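Local coordinates for protein GTP pyrophosphokinase (Chlorobaculum tepidum, PDB 3IBW) that forms the ACT domain of a GTP pyrophosphokinase, an enzyme that makes the alarmone (p)ppGpp, and probably serves as a regulatory module of that enzyme, at residues D3-R9 against N48-K54. The protein carries 1 engineered substitution. Sequence-based numbering, arbitrary orientation.
Sequences DFLAGIR and NLMIFVK
Phe-4, Ala-6 and Ile-8 pair with Val-53, Ile-51 and Leu-49 as the first and third strands of the ferredoxin-like ACT fold, adjacent and antiparallel at the centre of its four-stranded sheet. The segment axes approach to 4.6 Å and run 144° apart in direction, the departure from exact antiparallelism reflecting sheet twist. Each of these hydrogen-bonded pairs carries two reciprocal bonds. The straightest runs from Ala-6 N to Ile-51 O, with an N-H...O angle of 172°. Non-hydrogen-bonded pairs fill the intervals, where Met-50 CA lies 3.3 Å from Ala-6 O in a CA-H...O contact.

Apolar packing differs between the two faces. On that of Ala-6, Ile-8, Leu-49 and Ile-51, the methyls Ile-8 CD1 and Ile-51 CD1 meet at 4.2 Å, and helix 56-67 packs here through Leu-59 and Leu-62. Farther along the same face Phe-4 CG sits between its backbone N and carbonyl carbon, which lays the ring alongside Val-53, Phe-4 CE2 being 3.4 Å from Val-53 CG1.

The other face carries Leu-5, Met-50 and Phe-52. Leu-5 CD1 stands over the centre of the Phe-52 ring, 3.9 Å from the centroid, a CH-pi contact. Selenomethionine Met-50 bends at chi2 and chi3, carrying SE over the backbone of Gly-7, which has no side chain on this face, 3.6 Å from Gly-7 CA, and brings CE to 3.3 Å from Leu-5 CG, a tight contact at the branch carbon.

Polar side chains meet at the Arg-9 end. Arg-9, its chain extended from CG to NE, crosses Asn-48 with guanidinium and amide planes 72° apart, and Arg-9 NH1 donates at 3.1 Å to Asn-48 OD1, which lies near the guanidinium plane while the donor is tilted from the amide plane.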
loop_
_atom_site.group_PDB
_atom_site.type_symbol
_atom_site.label_atom_id
_atom_site.label_comp_id
_atom_site.label_asym_id
_atom_site.label_seq_id
_atom_site.Cartn_x
_atom_site.Cartn_y
_atom_site.Cartn_z
ATOM N N ASP A 3 -16.437 -13.852 -2.231
ATOM C CA ASP A 3 -15.622 -12.918 -1.459
ATOM C C ASP A 3 -16.418 -11.887 -0.673
ATOM O O ASP A 3 -17.441 -11.396 -1.144
ATOM C CB ASP A 3 -14.622 -12.201 -2.377
ATOM C CG ASP A 3 -13.562 -13.134 -2.940
ATOM O OD1 ASP A 3 -13.674 -14.363 -2.744
ATOM O OD2 ASP A 3 -12.615 -12.631 -3.586
ATOM N N PHE A 4 -15.954 -11.579 0.535
ATOM C CA PHE A 4 -16.616 -10.582 1.367
ATOM C C PHE A 4 -15.590 -9.539 1.804
ATOM O O PHE A 4 -14.382 -9.793 1.781
ATOM C CB PHE A 4 -17.279 -11.227 2.595
ATOM C CG PHE A 4 -16.308 -11.715 3.627
ATOM C CD1 PHE A 4 -16.123 -11.016 4.816
ATOM C CD2 PHE A 4 -15.561 -12.866 3.403
ATOM C CE1 PHE A 4 -15.211 -11.461 5.770
ATOM C CE2 PHE A 4 -14.646 -13.317 4.347
ATOM C CZ PHE A 4 -14.469 -12.611 5.533
ATOM N N LEU A 5 -16.077 -8.367 2.193
ATOM C CA LEU A 5 -15.205 -7.278 2.612
ATOM C C LEU A 5 -14.768 -7.424 4.060
ATOM O O LEU A 5 -15.603 -7.567 4.958
ATOM C CB LEU A 5 -15.921 -5.932 2.428
ATOM C CG LEU A 5 -15.067 -4.670 2.597
ATOM C CD1 LEU A 5 -14.058 -4.575 1.453
ATOM C CD2 LEU A 5 -15.968 -3.442 2.618
ATOM N N ALA A 6 -13.454 -7.398 4.281
ATOM C CA ALA A 6 -12.889 -7.502 5.620
ATOM C C ALA A 6 -11.848 -6.404 5.837
ATOM O O ALA A 6 -11.240 -5.910 4.883
ATOM C CB ALA A 6 -12.244 -8.866 5.829
ATOM N N GLY A 7 -11.652 -6.029 7.098
ATOM C CA GLY A 7 -10.684 -5.002 7.431
ATOM C C GLY A 7 -9.585 -5.555 8.319
ATOM O O GLY A 7 -9.837 -6.421 9.163
ATOM N N ILE A 8 -8.366 -5.058 8.125
ATOM C CA ILE A 8 -7.207 -5.484 8.912
ATOM C C ILE A 8 -6.430 -4.235 9.333
ATOM O O ILE A 8 -6.202 -3.342 8.519
ATOM C CB ILE A 8 -6.213 -6.354 8.087
ATOM C CG1 ILE A 8 -6.889 -7.622 7.567
ATOM C CG2 ILE A 8 -5.004 -6.718 8.952
ATOM C CD1 ILE A 8 -5.988 -8.440 6.653
ATOM N N ARG A 9 -6.033 -4.173 10.599
ATOM C CA ARG A 9 -5.253 -3.041 11.078
ATOM C C ARG A 9 -3.895 -3.534 11.554
ATOM O O ARG A 9 -3.809 -4.462 12.362
ATOM C CB ARG A 9 -5.963 -2.322 12.224
ATOM C CG ARG A 9 -5.104 -1.244 12.889
ATOM C CD ARG A 9 -5.958 -0.342 13.761
ATOM N NE ARG A 9 -5.179 0.593 14.571
ATOM C CZ ARG A 9 -4.767 1.789 14.165
ATOM N NH1 ARG A 9 -5.037 2.209 12.937
ATOM N NH2 ARG A 9 -4.109 2.581 15.003
ATOM N N ASN A 48 -4.485 0.659 7.880
ATOM C CA ASN A 48 -5.824 0.074 7.856
ATOM C C ASN A 48 -6.012 -0.387 6.412
ATOM O O ASN A 48 -5.904 0.403 5.474
ATOM C CB ASN A 48 -6.894 1.100 8.233
ATOM C CG ASN A 48 -6.967 1.342 9.728
ATOM O OD1 ASN A 48 -6.221 0.749 10.510
ATOM N ND2 ASN A 48 -7.876 2.215 10.135
ATOM N N LEU A 49 -6.298 -1.673 6.252
ATOM C CA LEU A 49 -6.468 -2.293 4.948
ATOM C C LEU A 49 -7.852 -2.910 4.809
ATOM O O LEU A 49 -8.312 -3.598 5.720
ATOM C CB LEU A 49 -5.396 -3.389 4.791
ATOM C CG LEU A 49 -5.483 -4.479 3.714
ATOM C CD1 LEU A 49 -5.262 -3.866 2.340
ATOM C CD2 LEU A 49 -4.432 -5.552 3.984
HETATM N N MSE A 50 -8.529 -2.633 3.696
HETATM C CA MSE A 50 -9.837 -3.236 3.436
HETATM C C MSE A 50 -9.611 -4.090 2.197
HETATM O O MSE A 50 -9.115 -3.608 1.176
HETATM C CB MSE A 50 -10.911 -2.190 3.135
HETATM C CG MSE A 50 -11.175 -1.228 4.275
HETATM SE SE MSE A 50 -11.976 -2.075 5.809
HETATM C CE MSE A 50 -13.259 -3.221 4.912
ATOM N N ILE A 51 -9.988 -5.359 2.288
ATOM C CA ILE A 51 -9.800 -6.296 1.191
ATOM C C ILE A 51 -11.026 -7.178 1.024
ATOM O O ILE A 51 -11.833 -7.298 1.951
ATOM C CB ILE A 51 -8.610 -7.265 1.476
ATOM C CG1 ILE A 51 -8.857 -8.030 2.792
ATOM C CG2 ILE A 51 -7.301 -6.505 1.560
ATOM C CD1 ILE A 51 -7.887 -9.177 3.026
ATOM N N PHE A 52 -11.172 -7.763 -0.165
ATOM C CA PHE A 52 -12.243 -8.724 -0.427
ATOM C C PHE A 52 -11.505 -10.061 -0.291
ATOM O O PHE A 52 -10.488 -10.303 -0.954
ATOM C CB PHE A 52 -12.845 -8.552 -1.821
ATOM C CG PHE A 52 -13.893 -7.492 -1.874
ATOM C CD1 PHE A 52 -15.126 -7.679 -1.258
ATOM C CD2 PHE A 52 -13.648 -6.300 -2.520
ATOM C CE1 PHE A 52 -16.088 -6.676 -1.279
ATOM C CE2 PHE A 52 -14.606 -5.287 -2.542
ATOM C CZ PHE A 52 -15.827 -5.480 -1.930
ATOM N N VAL A 53 -12.024 -10.928 0.572
ATOM C CA VAL A 53 -11.386 -12.203 0.843
ATOM C C VAL A 53 -12.375 -13.358 0.778
ATOM O O VAL A 53 -13.566 -13.189 1.028
ATOM C CB VAL A 53 -10.671 -12.117 2.233
ATOM C CG1 VAL A 53 -11.684 -11.891 3.330
ATOM C CG2 VAL A 53 -9.849 -13.349 2.487
ATOM N N LYS A 54 -11.854 -14.528 0.430
ATOM C CA LYS A 54 -12.641 -15.748 0.275
ATOM C C LYS A 54 -13.474 -16.171 1.469
ATOM O O LYS A 54 -14.680 -16.394 1.363
ATOM C CB LYS A 54 -11.707 -16.902 -0.102
ATOM C CG LYS A 54 -12.395 -18.224 -0.389
ATOM C CD LYS A 54 -11.412 -19.262 -0.929
ATOM C CE LYS A 54 -10.515 -19.823 0.165
ATOM N NZ LYS A 54 -9.891 -21.118 -0.248
#